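Local coordinates for protein Pex (Synechococcus elongatus PCC 7942, PDB 2E1N) that modifies the cyanobacterial circadian clock as a period extender and, as a PadR-like winged-helix protein, probably binds DNA, at residues P62-S67 and Q116-Y121; V36-A41 and Q55-H60; G86-V91 and G95-M100; T73-L78 and Q82-Y87. All blocks are in the same frame, centred on the assembly; numbering follows the deposited sequence.

Interaction 1 of 4, residues P62-S67 and Q116-Y121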
# COMPACT_ATOMS: atom_id res chain seq x y z
N PRO B 62 12.48 -4.83 -0.56
CA PRO B 62 12.63 -3.37 -0.74
C PRO B 62 11.37 -2.58 -1.00
O PRO B 62 11.43 -1.35 -1.01
CB PRO B 62 13.62 -3.23 -1.88
CG PRO B 62 13.90 -4.59 -2.40
CD PRO B 62 13.24 -5.61 -1.55
N ASN B 63 10.23 -3.23 -1.21
CA ASN B 63 8.99 -2.51 -1.31
C ASN B 63 8.49 -2.04 0.05
O ASN B 63 7.48 -1.35 0.09
CB ASN B 63 7.88 -3.37 -1.93
CG ASN B 63 8.12 -3.71 -3.39
OD1 ASN B 63 8.61 -2.90 -4.17
ND2 ASN B 63 7.77 -4.94 -3.76
N TYR B 64 9.14 -2.49 1.14
CA TYR B 64 8.71 -2.17 2.50
C TYR B 64 9.80 -1.54 3.31
O TYR B 64 11.00 -1.76 3.04
CB TYR B 64 8.30 -3.46 3.24
CG TYR B 64 7.16 -4.09 2.51
CD1 TYR B 64 5.90 -3.52 2.54
CD2 TYR B 64 7.36 -5.21 1.73
CE1 TYR B 64 4.82 -4.09 1.83
CE2 TYR B 64 6.30 -5.77 0.99
CZ TYR B 64 5.04 -5.19 1.05
OH TYR B 64 4.00 -5.76 0.33
N ARG B 65 9.38 -0.83 4.35
CA ARG B 65 10.27 -0.28 5.38
C ARG B 65 9.60 -0.50 6.74
O ARG B 65 8.37 -0.68 6.84
CB ARG B 65 10.47 1.25 5.19
CG ARG B 65 11.25 1.65 3.92
CD ARG B 65 12.69 1.14 3.88
NE ARG B 65 13.37 1.61 2.69
CZ ARG B 65 13.27 1.04 1.49
NH1 ARG B 65 12.57 -0.08 1.32
NH2 ARG B 65 13.88 1.59 0.42
N LEU B 66 10.42 -0.44 7.80
CA LEU B 66 9.96 -0.56 9.17
C LEU B 66 10.58 0.56 9.96
O LEU B 66 11.81 0.76 9.90
CB LEU B 66 10.36 -1.93 9.74
CG LEU B 66 10.02 -2.22 11.20
CD1 LEU B 66 8.49 -2.07 11.38
CD2 LEU B 66 10.51 -3.65 11.42
N SER B 67 9.74 1.33 10.66
CA SER B 67 10.19 2.39 11.53
C SER B 67 10.51 1.88 12.93
O SER B 67 9.97 0.87 13.41
CB SER B 67 9.17 3.52 11.61
OG SER B 67 7.99 3.11 12.32
N GLN B 116 2.86 -17.10 8.88
CA GLN B 116 2.12 -17.45 7.66
C GLN B 116 1.36 -16.26 7.07
O GLN B 116 1.29 -16.10 5.86
CB GLN B 116 1.14 -18.58 7.95
CG GLN B 116 1.79 -19.92 8.24
CD GLN B 116 0.83 -21.07 8.08
OE1 GLN B 116 0.19 -21.21 7.02
NE2 GLN B 116 0.71 -21.90 9.10
N LEU B 117 0.78 -15.43 7.93
CA LEU B 117 0.02 -14.27 7.48
C LEU B 117 0.93 -13.27 6.73
O LEU B 117 0.50 -12.62 5.77
CB LEU B 117 -0.69 -13.59 8.64
CG LEU B 117 -1.80 -14.34 9.39
CD1 LEU B 117 -2.24 -13.50 10.57
CD2 LEU B 117 -2.97 -14.65 8.48
N TRP B 118 2.17 -13.12 7.19
CA TRP B 118 3.18 -12.34 6.46
C TRP B 118 3.43 -12.91 5.06
O TRP B 118 3.27 -12.20 4.05
CB TRP B 118 4.48 -12.33 7.28
CG TRP B 118 5.67 -11.72 6.61
CD1 TRP B 118 6.84 -12.35 6.28
CD2 TRP B 118 5.81 -10.37 6.22
NE1 TRP B 118 7.70 -11.46 5.68
CE2 TRP B 118 7.10 -10.23 5.65
CE3 TRP B 118 4.98 -9.24 6.29
CZ2 TRP B 118 7.56 -9.04 5.15
CZ3 TRP B 118 5.44 -8.06 5.80
CH2 TRP B 118 6.73 -7.97 5.22
N GLU B 119 3.80 -14.18 5.01
CA GLU B 119 4.18 -14.80 3.75
C GLU B 119 3.02 -14.78 2.75
O GLU B 119 3.19 -14.48 1.55
CB GLU B 119 4.67 -16.24 3.96
CG GLU B 119 5.83 -16.42 4.95
CD GLU B 119 7.17 -15.79 4.51
OE1 GLU B 119 8.04 -15.60 5.40
OE2 GLU B 119 7.38 -15.50 3.30
N ARG B 120 1.82 -15.05 3.25
CA ARG B 120 0.64 -15.01 2.38
C ARG B 120 0.43 -13.59 1.84
O ARG B 120 0.20 -13.41 0.64
CB ARG B 120 -0.60 -15.57 3.10
CG ARG B 120 -0.54 -17.10 3.27
CD ARG B 120 -1.93 -17.76 3.36
NE ARG B 120 -1.87 -19.19 3.73
CZ ARG B 120 -2.27 -20.21 2.97
NH1 ARG B 120 -2.77 -20.03 1.75
NH2 ARG B 120 -2.17 -21.46 3.42
N TYR B 121 0.55 -12.60 2.71
CA TYR B 121 0.47 -11.20 2.32
C TYR B 121 1.49 -10.86 1.22
O TYR B 121 1.18 -10.11 0.28
CB TYR B 121 0.70 -10.31 3.54
CG TYR B 121 0.72 -8.83 3.25
CD1 TYR B 121 -0.44 -8.07 3.35
CD2 TYR B 121 1.91 -8.19 2.91
CE1 TYR B 121 -0.42 -6.73 3.11
CE2 TYR B 121 1.93 -6.85 2.66
CZ TYR B 121 0.76 -6.12 2.76
OH TYR B 121 0.78 -4.76 2.53

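Interaction 2 of 4, residues V36-A41 and Q55-H60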
# COMPACT_ATOMS: atom_id res chain seq x y z
N VAL B 36 4.32 -7.19 13.42
CA VAL B 36 4.29 -8.35 14.30
C VAL B 36 4.53 -9.64 13.52
O VAL B 36 5.32 -10.49 13.92
CB VAL B 36 2.99 -8.40 15.14
CG1 VAL B 36 2.87 -9.85 15.80
CG2 VAL B 36 2.97 -7.34 16.14
N CYS B 37 3.85 -9.80 12.38
CA CYS B 37 4.00 -11.03 11.57
C CYS B 37 5.37 -11.15 10.91
O CYS B 37 5.96 -12.24 10.87
CB CYS B 37 2.89 -11.09 10.55
SG CYS B 37 1.28 -11.10 11.40
N TYR B 38 5.89 -10.03 10.39
CA TYR B 38 7.26 -10.00 9.83
C TYR B 38 8.31 -10.38 10.89
O TYR B 38 9.18 -11.22 10.69
CB TYR B 38 7.57 -8.61 9.23
CG TYR B 38 9.07 -8.39 9.06
CD1 TYR B 38 9.80 -9.15 8.14
CD2 TYR B 38 9.74 -7.46 9.82
CE1 TYR B 38 11.20 -8.98 8.02
CE2 TYR B 38 11.12 -7.28 9.68
CZ TYR B 38 11.83 -8.08 8.80
OH TYR B 38 13.19 -7.96 8.65
N VAL B 39 8.25 -9.74 12.04
CA VAL B 39 9.22 -10.04 13.08
C VAL B 39 9.17 -11.50 13.44
O VAL B 39 10.20 -12.17 13.51
CB VAL B 39 8.98 -9.14 14.30
CG1 VAL B 39 9.81 -9.59 15.50
CG2 VAL B 39 9.27 -7.66 13.93
N LEU B 40 7.98 -12.05 13.60
CA LEU B 40 7.87 -13.46 13.91
C LEU B 40 8.39 -14.39 12.82
O LEU B 40 9.03 -15.41 13.12
CB LEU B 40 6.44 -13.81 14.34
CG LEU B 40 6.03 -13.26 15.73
CD1 LEU B 40 4.57 -13.65 16.01
CD2 LEU B 40 6.98 -13.69 16.91
N ALA B 41 8.16 -14.02 11.56
CA ALA B 41 8.72 -14.75 10.40
C ALA B 41 10.26 -14.83 10.50
O ALA B 41 10.83 -15.90 10.22
CB ALA B 41 8.27 -14.11 9.09
N GLN B 55 16.86 -3.37 8.86
CA GLN B 55 17.75 -3.47 7.71
C GLN B 55 17.43 -4.68 6.82
O GLN B 55 17.40 -4.57 5.59
CB GLN B 55 19.21 -3.53 8.15
CG GLN B 55 20.16 -3.63 7.00
CD GLN B 55 21.59 -3.83 7.43
OE1 GLN B 55 22.04 -3.29 8.46
NE2 GLN B 55 22.33 -4.64 6.66
N HIS B 56 17.16 -5.81 7.46
CA HIS B 56 16.86 -7.04 6.78
C HIS B 56 15.60 -6.87 5.95
O HIS B 56 15.50 -7.42 4.86
CB HIS B 56 16.67 -8.15 7.80
CG HIS B 56 16.33 -9.48 7.20
ND1 HIS B 56 17.20 -10.16 6.37
CD2 HIS B 56 15.23 -10.25 7.33
CE1 HIS B 56 16.64 -11.31 6.02
NE2 HIS B 56 15.44 -11.39 6.58
N LEU B 57 14.63 -6.11 6.46
CA LEU B 57 13.38 -5.93 5.74
C LEU B 57 13.66 -5.20 4.41
O LEU B 57 13.19 -5.57 3.32
CB LEU B 57 12.40 -5.11 6.56
CG LEU B 57 11.08 -4.80 5.87
CD1 LEU B 57 10.34 -6.08 5.64
CD2 LEU B 57 10.29 -3.83 6.70
N GLU B 58 14.39 -4.12 4.49
CA GLU B 58 14.69 -3.34 3.28
C GLU B 58 15.56 -4.10 2.29
O GLU B 58 15.38 -3.98 1.06
CB GLU B 58 15.42 -2.05 3.65
CG GLU B 58 15.78 -1.24 2.39
CD GLU B 58 16.46 0.10 2.70
OE1 GLU B 58 16.47 0.55 3.88
OE2 GLU B 58 17.04 0.64 1.73
N THR B 59 16.51 -4.85 2.80
CA THR B 59 17.45 -5.55 1.90
C THR B 59 16.73 -6.70 1.15
O THR B 59 16.95 -6.91 -0.03
CB THR B 59 18.64 -6.07 2.65
OG1 THR B 59 18.18 -6.99 3.61
CG2 THR B 59 19.40 -4.97 3.36
N HIS B 60 15.85 -7.42 1.84
CA HIS B 60 15.20 -8.61 1.25
C HIS B 60 13.87 -8.29 0.60
O HIS B 60 13.53 -8.89 -0.43
CB HIS B 60 15.13 -9.76 2.27
CG HIS B 60 16.47 -10.37 2.54
ND1 HIS B 60 16.77 -11.68 2.24
CD2 HIS B 60 17.62 -9.82 3.02
CE1 HIS B 60 18.04 -11.92 2.55
NE2 HIS B 60 18.58 -10.81 3.01

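Interaction 3 of 4, residues G86-V91 and G95-M100. With SO4 (sulfate ion), chain D.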
# COMPACT_ATOMS: atom_id res chain seq x y z
N GLY B 86 13.60 -11.40 25.40
CA GLY B 86 14.80 -10.69 25.11
C GLY B 86 15.93 -11.16 25.98
O GLY B 86 15.74 -11.82 26.99
N TYR B 87 17.13 -10.84 25.51
CA TYR B 87 18.35 -11.07 26.27
C TYR B 87 19.39 -10.08 25.82
O TYR B 87 19.31 -9.55 24.75
CB TYR B 87 18.88 -12.49 26.11
CG TYR B 87 19.29 -12.96 24.74
CD1 TYR B 87 20.63 -12.89 24.33
CD2 TYR B 87 18.38 -13.55 23.88
CE1 TYR B 87 21.00 -13.35 23.11
CE2 TYR B 87 18.77 -14.01 22.62
CZ TYR B 87 20.08 -13.92 22.25
OH TYR B 87 20.47 -14.39 21.02
N TRP B 88 20.36 -9.84 26.68
CA TRP B 88 21.39 -8.85 26.39
C TRP B 88 22.60 -9.56 25.83
O TRP B 88 23.02 -10.61 26.36
CB TRP B 88 21.81 -8.10 27.66
CG TRP B 88 20.83 -7.14 28.16
CD1 TRP B 88 20.10 -7.25 29.31
CD2 TRP B 88 20.42 -5.92 27.54
NE1 TRP B 88 19.27 -6.16 29.44
CE2 TRP B 88 19.46 -5.32 28.37
CE3 TRP B 88 20.80 -5.25 26.36
CZ2 TRP B 88 18.87 -4.10 28.07
CZ3 TRP B 88 20.20 -4.05 26.05
CH2 TRP B 88 19.23 -3.49 26.89
N LYS B 89 23.21 -8.96 24.81
CA LYS B 89 24.37 -9.56 24.20
C LYS B 89 25.52 -8.55 24.09
O LYS B 89 25.30 -7.39 23.77
CB LYS B 89 24.03 -10.08 22.82
CG LYS B 89 25.25 -10.63 22.07
CD LYS B 89 24.90 -11.20 20.70
CE LYS B 89 24.59 -12.71 20.76
NZ LYS B 89 25.84 -13.55 20.55
N LYS B 90 26.73 -9.02 24.36
CA LYS B 90 27.95 -8.22 24.23
C LYS B 90 28.34 -8.09 22.76
O LYS B 90 28.50 -9.10 22.09
CB LYS B 90 29.07 -8.91 25.03
CG LYS B 90 30.48 -8.42 24.78
CD LYS B 90 30.60 -6.90 24.94
CE LYS B 90 31.95 -6.43 24.45
NZ LYS B 90 32.01 -4.95 24.49
N VAL B 91 28.47 -6.86 22.27
CA VAL B 91 29.00 -6.59 20.93
C VAL B 91 30.50 -6.23 21.00
O VAL B 91 30.88 -5.30 21.69
CB VAL B 91 28.29 -5.38 20.28
CG1 VAL B 91 28.85 -5.11 18.89
CG2 VAL B 91 26.77 -5.61 20.24
N GLY B 95 30.82 -0.56 24.22
CA GLY B 95 30.33 -0.53 25.59
C GLY B 95 28.85 -0.90 25.66
O GLY B 95 28.46 -1.70 26.49
N ARG B 96 28.05 -0.31 24.77
CA ARG B 96 26.61 -0.48 24.80
C ARG B 96 26.23 -1.92 24.46
O ARG B 96 26.64 -2.45 23.43
CB ARG B 96 25.95 0.49 23.82
CG ARG B 96 24.44 0.57 23.94
CD ARG B 96 23.93 1.85 23.34
NE ARG B 96 24.37 2.02 21.95
CZ ARG B 96 23.81 1.41 20.91
NH1 ARG B 96 22.81 0.54 21.08
NH2 ARG B 96 24.27 1.64 19.69
N PRO B 97 25.44 -2.57 25.33
CA PRO B 97 25.01 -3.93 25.01
C PRO B 97 23.87 -3.90 24.02
O PRO B 97 23.23 -2.85 23.82
CB PRO B 97 24.57 -4.50 26.36
CG PRO B 97 24.16 -3.32 27.17
CD PRO B 97 24.88 -2.09 26.60
N ARG B 98 23.63 -5.05 23.40
CA ARG B 98 22.66 -5.18 22.31
C ARG B 98 21.50 -6.02 22.82
O ARG B 98 21.70 -7.08 23.37
CB ARG B 98 23.34 -5.86 21.12
CG ARG B 98 22.48 -6.09 19.91
CD ARG B 98 23.14 -5.41 18.72
NE ARG B 98 23.90 -6.36 17.97
CZ ARG B 98 24.82 -6.08 17.07
NH1 ARG B 98 25.17 -4.83 16.76
NH2 ARG B 98 25.39 -7.09 16.47
N ARG B 99 20.28 -5.55 22.64
CA ARG B 99 19.12 -6.32 23.05
C ARG B 99 18.79 -7.23 21.88
O ARG B 99 18.42 -6.73 20.78
CB ARG B 99 17.94 -5.41 23.36
CG ARG B 99 16.76 -6.09 24.02
CD ARG B 99 17.15 -6.60 25.36
NE ARG B 99 16.03 -7.12 26.14
CZ ARG B 99 16.18 -7.83 27.25
NH1 ARG B 99 17.39 -8.18 27.68
NH2 ARG B 99 15.11 -8.26 27.90
N MET B 100 18.94 -8.53 22.11
CA MET B 100 18.51 -9.57 21.18
C MET B 100 17.11 -10.09 21.54
O MET B 100 16.71 -10.07 22.71
CB MET B 100 19.47 -10.76 21.25
CG MET B 100 20.91 -10.44 20.91
SD MET B 100 21.18 -9.93 19.20
CE MET B 100 20.68 -11.40 18.30
S SO4 D . 22.32 -2.08 18.14
O1 SO4 D . 22.20 -0.66 18.43
O2 SO4 D . 22.69 -2.72 19.38
O3 SO4 D . 21.08 -2.65 17.64
O4 SO4 D . 23.38 -2.28 17.17

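Interaction 4 of 4, residues T73-L78 and Q82-Y87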
# COMPACT_ATOMS: atom_id res chain seq x y z
N THR B 73 6.58 -0.94 19.05
CA THR B 73 5.17 -1.34 19.26
C THR B 73 4.98 -2.85 19.12
O THR B 73 4.35 -3.55 19.97
CB THR B 73 4.27 -0.63 18.27
OG1 THR B 73 4.34 0.80 18.54
CG2 THR B 73 2.81 -1.12 18.39
N ALA B 74 5.52 -3.37 18.04
CA ALA B 74 5.43 -4.81 17.76
C ALA B 74 6.18 -5.63 18.76
O ALA B 74 5.67 -6.68 19.25
CB ALA B 74 5.97 -5.08 16.38
N LEU B 75 7.39 -5.21 19.09
CA LEU B 75 8.17 -5.97 20.10
C LEU B 75 7.53 -5.97 21.48
O LEU B 75 7.49 -6.99 22.13
CB LEU B 75 9.59 -5.51 20.23
CG LEU B 75 10.47 -5.61 18.98
CD1 LEU B 75 11.75 -4.74 19.18
CD2 LEU B 75 10.74 -7.04 18.69
N LYS B 76 7.02 -4.83 21.91
CA LYS B 76 6.37 -4.74 23.19
C LYS B 76 5.14 -5.65 23.24
O LYS B 76 4.91 -6.31 24.25
CB LYS B 76 5.98 -3.31 23.49
CG LYS B 76 5.46 -3.13 24.90
CD LYS B 76 4.86 -1.75 25.09
CE LYS B 76 4.97 -1.31 26.56
NZ LYS B 76 4.44 0.06 26.81
N PHE B 77 4.33 -5.66 22.19
CA PHE B 77 3.15 -6.52 22.10
C PHE B 77 3.55 -7.97 22.27
O PHE B 77 2.96 -8.72 23.05
CB PHE B 77 2.44 -6.34 20.76
CG PHE B 77 1.35 -7.32 20.50
CD1 PHE B 77 0.15 -7.25 21.20
CD2 PHE B 77 1.53 -8.38 19.60
CE1 PHE B 77 -0.86 -8.19 20.97
CE2 PHE B 77 0.55 -9.30 19.38
CZ PHE B 77 -0.67 -9.21 20.07
N LEU B 78 4.55 -8.36 21.51
CA LEU B 78 4.99 -9.77 21.46
C LEU B 78 5.60 -10.18 22.78
O LEU B 78 5.49 -11.34 23.16
CB LEU B 78 6.00 -9.96 20.34
CG LEU B 78 5.38 -9.91 18.92
CD1 LEU B 78 6.53 -10.01 17.89
CD2 LEU B 78 4.36 -11.02 18.78
N GLN B 82 3.90 -12.82 25.65
CA GLN B 82 4.80 -13.93 26.00
C GLN B 82 5.18 -14.77 24.81
O GLN B 82 5.51 -15.95 24.99
CB GLN B 82 4.21 -14.84 27.12
CG GLN B 82 3.89 -14.05 28.38
CD GLN B 82 3.56 -14.90 29.58
OE1 GLN B 82 3.31 -16.16 29.49
NE2 GLN B 82 3.57 -14.27 30.72
N ILE B 83 5.17 -14.18 23.61
CA ILE B 83 5.57 -14.92 22.42
C ILE B 83 7.09 -14.84 22.19
O ILE B 83 7.74 -15.83 21.69
CB ILE B 83 4.84 -14.38 21.20
CG1 ILE B 83 3.35 -14.49 21.43
CG2 ILE B 83 5.23 -15.17 19.90
CD1 ILE B 83 2.51 -13.93 20.29
N ILE B 84 7.66 -13.68 22.53
CA ILE B 84 9.10 -13.48 22.42
C ILE B 84 9.67 -13.10 23.75
O ILE B 84 8.95 -12.68 24.68
CB ILE B 84 9.51 -12.41 21.35
CG1 ILE B 84 9.16 -10.99 21.78
CG2 ILE B 84 8.85 -12.77 20.00
CD1 ILE B 84 9.62 -9.88 20.81
N SER B 85 10.97 -13.28 23.85
CA SER B 85 11.74 -12.85 24.98
C SER B 85 13.02 -12.19 24.52
O SER B 85 13.43 -12.34 23.36
CB SER B 85 12.02 -14.01 25.92
OG SER B 85 12.74 -15.03 25.26
N GLY B 86 13.60 -11.40 25.40
CA GLY B 86 14.80 -10.69 25.11
C GLY B 86 15.93 -11.16 25.98
O GLY B 86 15.74 -11.82 26.99
N TYR B 87 17.13 -10.84 25.51
CA TYR B 87 18.35 -11.07 26.27
C TYR B 87 19.39 -10.08 25.82
O TYR B 87 19.31 -9.55 24.75
CB TYR B 87 18.88 -12.49 26.11
CG TYR B 87 19.29 -12.96 24.74
CD1 TYR B 87 20.63 -12.89 24.33
CD2 TYR B 87 18.38 -13.55 23.88
CE1 TYR B 87 21.00 -13.35 23.11
CE2 TYR B 87 18.77 -14.01 22.62
CZ TYR B 87 20.08 -13.92 22.25
OH TYR B 87 20.47 -14.39 21.02

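Interaction 1 of 4, residues P62-S67 and Q116-Y121
In the PadR-like winged-helix fold of Pex, the short strand 64-65 meets the C-terminal helix 110-123 through a small aromatic cluster: Tyr64 on one side, Trp118 and Tyr121 on the other. The backbones stay far apart, with CA of Tyr64 and CA of Tyr121 12.2 Å from each other, and three long side chains bridge the distance. Tyr64 and Tyr121 reach out from opposite directions and meet near their phenol ends. The hydroxyl OH of Tyr64 lies 3.3 Å from CE2 of Tyr121, and CZ of Tyr64 is 3.9 Å from the same carbon, so a ring C-H corner of Tyr121 carries most of this touch. One turn earlier in the helix, Trp118 forms a T-shaped pair with Tyr64: the edge of its six-membered ring is turned toward the Tyr64 face, the centroids 6.0 Å apart and the planes at 61°. With CG trans to the backbone N in each (chi1 173° and 177°), the rings of Trp118 and Tyr121 reach out from the helix so that their ends arrive at Tyr64. An alanine in place of Tyr121 would probably leave OH and CZ of Tyr64 less confined, with Trp118 alone holding that ring from the helix. Tyr121 also packs on Phe22 of the second subunit, while Trp118 rests on Leu57, so the cluster links the interior of one chain to the dimer interface. Within the T-shaped pair the closest atoms are CD2 of Tyr64 and CH2 of Trp118, 4.5 Å apart.

Interaction 2 of 4, residues V36-A41 and Q55-H60
The Tyr38 ring, on helix 32-43, carries the side chain of Leu57 from helix 50-60 on one face, joining two helices in the buried centre of the PadR-like winged-helix fold. Methyl CD1 of Leu57 sits over the middle of the ring, 3.9 Å from the centroid and 13° off the normal, a well-centred CH-pi contact. CB of Leu57 follows the ring toward its outer end, 3.8 Å from CZ of Tyr38. With CG opposite the backbone N (chi1 162°), Tyr38 extends straight across to the neighbouring helix, and its axis passes obliquely to that of Leu57. The hydroxyl arrives among backbone atoms: OH of Tyr38 is 3.2 Å from N of Leu57, but the angle is too poor for a hydrogen bond. Its polar partner is instead the carbonyl O of Leu53, one turn earlier on helix 50-60, which satisfies the buried phenol and fixes where the ring ends. Trp118 of the C-terminal helix meets the Tyr38 ring with planes at about 60°, and Leu30 packs against both Tyr38 and Leu57. His56 closes the outer end, edge-on, its CD2 lying 3.3 Å from OH of Tyr38.

Interaction 3 of 4, residues G86-V91 and G95-M100
Tyr87 and Met100 face each other across the beta hairpin of strands 84-89 and 98-103, the wing of the winged-helix fold. Here the packing is tight. The pair is hydrogen-bonded, with N of Tyr87 donating to O of Met100 and N of Met100 to O of Tyr87, both 2.9 Å; Lys89 and Arg98 form the next such pair. CB of Met100 lies over one face of the Tyr87 ring, 3.5 Å from its centroid, in a CH-pi contact. The ring stands there because CG is wedged between the backbone N and the carbonyl carbon (chi1 62°), and its OH is held by Asp47. A serine at Tyr87 would probably uncover Met100 CB and leave Asp47 without its phenol partner. CG2 of Val91 packs 3.5 Å from Arg98 CB and over one face of the Arg98 guanidinium. On the face carrying Trp88 and Arg99, which is more open to solvent, CD of Arg99 lies 3.8 Å from the centroid of the indole six-membered ring, almost on its normal. The guanidinium continues over the five-membered ring as a cation-pi pair, its plane inclined 46° to the indole. Toward the exposed tip the contact thins, and Pro97 merely borders Trp88. Arg96 and Arg98 grip a sulfate, probably from the crystallisation liquor, with Arg94 and Thr51 completing the site. An anion held by arginines of the wing is consistent with a DNA-binding surface that meets phosphates. NH1 of Arg96 donates to sulfate O1 at 3.0 Å, and NH1 of Arg98 to O4 at 3.1 Å.

Interaction 4 of 4, residues T73-L78 and Q82-Y87
Ile84, the first residue of strand 84-89, lays its side chain along the last turns of helix 68-80. Its CB carries two branches. The shorter, CG2, lies 4.0 Å from CB of Leu78 and also borders CD1 of that leucine. The longer starts with CG1, 3.6 Å from the same Leu78 CB, and is directed at the helix because CG1 sits between the backbone N and the carbonyl carbon (chi1 71°). From there the chain runs out extended to the tip, CD1, which touches Leu78 CB and, one turn back, CD2 of Leu75, each at 3.7 Å; the Leu75 and Ile84 side chains cross at about a right angle. This junction joins the third helix of the winged-helix core, the one that in such folds usually recognises DNA, to the first strand of the wing. The helix closes in a Schellman motif: Gln82 takes a positive phi (67°), and the backbone turns back on the last turn. O of Leu78 receives two donors there, N of Ile83 at 2.9 Å, nearly in line with the C=O bond, and N of Ile84 at 3.3 Å, which approaches from well above the carbonyl plane. The first closes the turn; the second, longer one ties the first strand residue to the helix end. Beside them, Ile83 passes obliquely across Leu78, and its CD1 touches Leu78 CD2 at 3.8 Å. Leu40 and Leu43 of helix 32-43 pack on Ile84, while Ile83 also meets Phe15 of the second subunit.

Overall arrangement
Interactions 2 and 4 are buried, interaction 1 is partly buried, and interaction 3 lies on the surface, its centre about 18 Å from the centre of the chain. Helix 32-43 joins the two buried contacts, Val36 and Leu40 packing on Leu78, Ile83 and Ile84. Interactions 1 and 2 also touch, through Leu57 against Arg65 and Leu66, and Trp118 against Ala41. Strand 84-89 is common to interactions 3 and 4, which share Gly86 and Tyr87. Chemistry follows place: aromatic and aliphatic packing in 1 and 2, aliphatic packing with a helix-ending backbone turn in 4, and strand pairing with arginines and an anion in 3. Unlike the others, interaction 3 is untouched by the second subunit.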